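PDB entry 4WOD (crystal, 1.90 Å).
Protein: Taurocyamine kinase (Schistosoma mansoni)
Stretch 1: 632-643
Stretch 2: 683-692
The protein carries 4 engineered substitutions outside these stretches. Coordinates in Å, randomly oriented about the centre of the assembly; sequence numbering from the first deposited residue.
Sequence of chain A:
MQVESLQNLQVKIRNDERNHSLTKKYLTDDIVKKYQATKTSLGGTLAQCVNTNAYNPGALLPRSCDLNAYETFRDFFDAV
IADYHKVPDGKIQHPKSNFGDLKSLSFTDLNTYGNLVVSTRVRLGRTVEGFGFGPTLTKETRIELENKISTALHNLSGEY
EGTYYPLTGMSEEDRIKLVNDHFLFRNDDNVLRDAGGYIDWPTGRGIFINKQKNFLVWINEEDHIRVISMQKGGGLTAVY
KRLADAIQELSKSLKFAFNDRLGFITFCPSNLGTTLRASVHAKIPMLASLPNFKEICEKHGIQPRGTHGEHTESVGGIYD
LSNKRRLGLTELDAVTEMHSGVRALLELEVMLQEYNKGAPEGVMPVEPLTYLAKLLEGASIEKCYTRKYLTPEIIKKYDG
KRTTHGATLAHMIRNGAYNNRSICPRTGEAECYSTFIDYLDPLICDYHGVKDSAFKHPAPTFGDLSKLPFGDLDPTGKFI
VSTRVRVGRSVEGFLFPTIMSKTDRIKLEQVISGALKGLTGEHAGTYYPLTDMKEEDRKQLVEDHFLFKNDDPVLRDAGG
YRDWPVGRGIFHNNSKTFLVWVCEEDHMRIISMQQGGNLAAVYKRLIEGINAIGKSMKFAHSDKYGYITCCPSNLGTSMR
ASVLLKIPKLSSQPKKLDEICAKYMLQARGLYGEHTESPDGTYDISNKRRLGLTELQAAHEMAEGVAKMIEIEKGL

Stretch 1, residues 632-643: PSNLGTSMRASV
Stretch 2 683-692: YDISNKRRLG

Two segments of one chain pair here, burying 717 Å² between them. Residues 639-643 and 683-687 are neighbouring antiparallel strands, with axes 4.7 Å apart at closest approach and N-to-C directions at 151°. Ser 642 faces Ser 686 as a non-hydrogen-bonded pair (CA-CA 4.2 Å). Val 643 faces Ile 685 as a hydrogen-bonded pair (CA-CA 5.5 Å). Before its strand, stretch 1 makes a type II' turn from Leu 635 to Ser 638. Gly 636 has phi/psi 80/-107 and Thr 637 has -81/-28. Stretch 2 leaves its strand as an irregular segment, with Arg 690 at -131/-36 and Leu 691 at -122/139.

Backbone hydrogen bonds fix the strand register. Val 643 N donates to Ile 685 O and Ile 685 N to Val 643 O, both at 3.0 Å. The bond from Asn 687 N to Ala 641 O is weak, at 3.4 Å. A CA-H...O contact fills in between: Ser 642 CA lies 3.1 Å from Ile 685 O.

Asn 687 (chi1 59°, p; chi2 -70°) extends the ladder with its amide. Its ND2 donates to Met 639 O at 3.2 Å, and its OD1 accepts from Ala 641 N at 2.8 Å. A side chain with both a donor and an acceptor suits this place, because it serves two backbone groups of the other strand.

At the turn, Arg 690 O receives two bonds of 2.8 Å, one from Thr 637 N and one from Thr 637 OG1. The p rotamer of Thr 637 also lets its OG1 accept from Met 639 N at 3.1 Å. Glycine suits position 636: its phi is positive, and an ideal CB would clash with Arg 690 O and Leu 691 CA.

Charged groups gather beside the strands. Arg 640 is extended (chi1 to chi3 all t, chi4 -80°), and its NH2 forms a salt bridge with Asp 684 OD1 at 2.8 Å. Asp 684 is t, with chi2 -82°. Water 1 links Arg 640 NH1 (2.8 Å) to Asp 684 OD2 (2.9 Å). Water 3 joins the same OD2 (3.0 Å) to Ser 642 OG (2.9 Å).

Arg 690 (m, m, t, chi4 -83°) has the largest covered area, 157 Å². Its NH1 donates to Asn 687 O at 3.0 Å and Arg 689 O at 3.1 Å, which braces it within its own stretch. Arg 640 CB and Met 639 O lie over one face of its guanidinium. The two arginines come close, with Arg 640 NE 4.1 Å from Arg 690 NH2. Water 2 accepts from both atoms, weakly from NE, and also bonds Ser 686 OG at 2.7 Å.

Apolar contacts are fewer. Val 643 (m) and Ile 685 (m, m) share one sheet face, with Val 643 CG2 4.1 Å from Ile 685 CB. Ser 642 and Ser 686, both p, share the other; their small side chains meet at 3.8 Å, CB to CB. Leu 691 (t, p) brings its CD1 to 3.4 Å from Gly 636 CA.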

# COMPACT_ATOMS: atom_id res chain seq x y z
N PRO A 632 -12.65 15.84 13.58
CA PRO A 632 -13.53 16.47 14.57
C PRO A 632 -13.01 16.29 16.00
O PRO A 632 -13.44 16.98 16.90
CB PRO A 632 -14.87 15.76 14.38
CG PRO A 632 -14.80 15.16 13.02
CD PRO A 632 -13.36 14.82 12.79
N SER A 633 -12.09 15.35 16.21
CA SER A 633 -11.53 15.13 17.53
C SER A 633 -10.66 16.32 17.98
O SER A 633 -10.41 16.49 19.18
CB SER A 633 -10.68 13.86 17.54
OG SER A 633 -9.49 14.04 16.79
N ASN A 634 -10.20 17.12 17.02
CA ASN A 634 -9.25 18.18 17.33
C ASN A 634 -9.73 19.62 17.16
O ASN A 634 -8.92 20.52 16.92
CB ASN A 634 -7.98 17.97 16.53
CG ASN A 634 -6.81 17.63 17.41
OD1 ASN A 634 -6.26 18.49 18.09
ND2 ASN A 634 -6.45 16.34 17.45
N LEU A 635 -11.03 19.83 17.29
CA LEU A 635 -11.65 21.15 17.34
C LEU A 635 -11.49 21.95 18.64
O LEU A 635 -10.88 21.51 19.60
CB LEU A 635 -13.16 20.99 17.08
CG LEU A 635 -13.57 20.24 15.84
CD1 LEU A 635 -15.08 19.89 15.94
CD2 LEU A 635 -13.29 21.07 14.59
N GLY A 636 -12.08 23.15 18.65
CA GLY A 636 -12.05 24.01 19.82
C GLY A 636 -10.73 24.75 19.90
O GLY A 636 -10.47 25.66 19.13
N THR A 637 -9.89 24.33 20.84
CA THR A 637 -8.54 24.86 20.98
C THR A 637 -7.59 24.20 20.00
O THR A 637 -6.57 24.78 19.63
CB THR A 637 -7.98 24.62 22.38
OG1 THR A 637 -7.89 23.21 22.61
CG2 THR A 637 -8.86 25.26 23.43
N SER A 638 -7.91 22.96 19.64
CA SER A 638 -7.03 22.10 18.87
C SER A 638 -5.68 21.95 19.55
O SER A 638 -4.68 21.80 18.87
CB SER A 638 -6.83 22.64 17.46
OG SER A 638 -6.25 21.64 16.64
N MET A 639 -5.67 22.02 20.87
CA MET A 639 -4.43 22.16 21.64
C MET A 639 -4.13 20.93 22.44
O MET A 639 -4.97 20.44 23.19
CB MET A 639 -4.50 23.35 22.59
CG MET A 639 -3.24 23.54 23.42
SD MET A 639 -3.20 25.10 24.33
CE MET A 639 -2.68 26.22 23.01
N ARG A 640 -2.91 20.45 22.29
CA ARG A 640 -2.42 19.35 23.07
C ARG A 640 -1.10 19.74 23.72
O ARG A 640 -0.10 19.95 23.04
CB ARG A 640 -2.26 18.10 22.19
CG ARG A 640 -1.79 16.85 22.95
CD ARG A 640 -1.57 15.70 21.94
NE ARG A 640 -1.15 14.45 22.55
CZ ARG A 640 0.10 14.16 22.93
NH1 ARG A 640 1.07 15.06 22.79
NH2 ARG A 640 0.38 12.98 23.45
N ALA A 641 -1.14 19.89 25.05
CA ALA A 641 0.06 20.11 25.84
C ALA A 641 0.47 18.80 26.50
O ALA A 641 -0.38 18.06 27.01
CB ALA A 641 -0.16 21.17 26.89
N SER A 642 1.76 18.53 26.53
CA SER A 642 2.19 17.23 26.99
C SER A 642 3.55 17.29 27.63
O SER A 642 4.31 18.24 27.43
CB SER A 642 2.19 16.24 25.82
OG SER A 642 3.19 16.56 24.88
N VAL A 643 3.85 16.26 28.42
CA VAL A 643 5.18 16.08 28.99
C VAL A 643 5.62 14.64 28.84
O VAL A 643 4.81 13.73 28.82
CB VAL A 643 5.24 16.44 30.51
CG1 VAL A 643 5.05 17.93 30.71
CG2 VAL A 643 4.22 15.63 31.31
N TYR A 683 6.15 7.94 30.91
CA TYR A 683 4.87 8.10 30.23
C TYR A 683 4.76 9.44 29.52
O TYR A 683 5.22 10.47 30.02
CB TYR A 683 3.71 7.98 31.22
CG TYR A 683 3.27 6.57 31.54
CD1 TYR A 683 4.17 5.51 31.52
CD2 TYR A 683 1.95 6.30 31.86
CE1 TYR A 683 3.77 4.22 31.82
CE2 TYR A 683 1.54 5.02 32.16
CZ TYR A 683 2.45 3.98 32.14
OH TYR A 683 2.03 2.71 32.44
N ASP A 684 4.12 9.44 28.35
CA ASP A 684 3.72 10.68 27.71
C ASP A 684 2.33 11.07 28.22
O ASP A 684 1.35 10.37 27.97
CB ASP A 684 3.73 10.55 26.20
CG ASP A 684 3.42 11.85 25.51
OD1 ASP A 684 2.22 12.18 25.38
OD2 ASP A 684 4.37 12.55 25.11
N ILE A 685 2.25 12.18 28.95
CA ILE A 685 0.99 12.62 29.55
C ILE A 685 0.49 13.87 28.85
O ILE A 685 1.24 14.82 28.64
CB ILE A 685 1.14 12.92 31.06
CG1 ILE A 685 1.85 11.78 31.79
CG2 ILE A 685 -0.22 13.21 31.69
CD1 ILE A 685 1.08 10.48 31.75
N SER A 686 -0.79 13.88 28.48
CA SER A 686 -1.33 15.08 27.85
C SER A 686 -2.74 15.39 28.34
O SER A 686 -3.42 14.51 28.88
CB SER A 686 -1.32 14.94 26.32
OG SER A 686 -1.99 13.76 25.91
N ASN A 687 -3.19 16.63 28.18
CA ASN A 687 -4.59 16.93 28.41
C ASN A 687 -5.44 16.19 27.41
O ASN A 687 -5.07 16.07 26.23
CB ASN A 687 -4.87 18.43 28.33
CG ASN A 687 -4.50 19.04 26.98
OD1 ASN A 687 -3.32 19.16 26.64
ND2 ASN A 687 -5.51 19.46 26.21
N LYS A 688 -6.57 15.67 27.85
CA LYS A 688 -7.46 15.00 26.92
C LYS A 688 -8.43 15.98 26.24
O LYS A 688 -8.78 15.81 25.07
CB LYS A 688 -8.23 13.90 27.64
CG LYS A 688 -8.79 12.84 26.72
CD LYS A 688 -9.74 11.91 27.47
CE LYS A 688 -10.45 12.64 28.61
NZ LYS A 688 -11.91 12.32 28.65
N ARG A 689 -8.83 17.03 26.94
CA ARG A 689 -9.84 17.94 26.40
C ARG A 689 -9.30 18.79 25.25
O ARG A 689 -8.11 19.13 25.23
CB ARG A 689 -10.38 18.85 27.50
CG ARG A 689 -11.15 18.09 28.58
CD ARG A 689 -11.47 19.00 29.75
NE ARG A 689 -12.66 19.79 29.51
CZ ARG A 689 -13.05 20.81 30.27
NH1 ARG A 689 -12.33 21.17 31.32
NH2 ARG A 689 -14.16 21.46 29.96
N ARG A 690 -10.17 19.13 24.31
CA ARG A 690 -9.82 20.03 23.19
C ARG A 690 -10.86 21.13 23.02
O ARG A 690 -10.53 22.27 22.68
CB ARG A 690 -9.70 19.26 21.87
CG ARG A 690 -8.67 18.17 21.88
CD ARG A 690 -7.28 18.72 21.63
NE ARG A 690 -6.32 17.62 21.46
CZ ARG A 690 -5.76 16.98 22.48
NH1 ARG A 690 -6.03 17.35 23.73
NH2 ARG A 690 -4.91 15.98 22.26
N LEU A 691 -12.11 20.74 23.26
CA LEU A 691 -13.27 21.57 22.95
C LEU A 691 -14.07 21.81 24.24
O LEU A 691 -14.23 20.90 25.05
CB LEU A 691 -14.13 20.89 21.88
CG LEU A 691 -15.44 21.51 21.45
CD1 LEU A 691 -15.15 22.73 20.61
CD2 LEU A 691 -16.27 20.52 20.66
N GLY A 692 -14.56 23.03 24.43
CA GLY A 692 -15.35 23.34 25.61
C GLY A 692 -14.54 23.99 26.72
O GLY A 692 -15.01 24.15 27.84
O HOH W 1 3.71 14.23 22.86
O HOH W 2 -3.95 13.54 24.06
O HOH W 3 5.69 15.23 25.51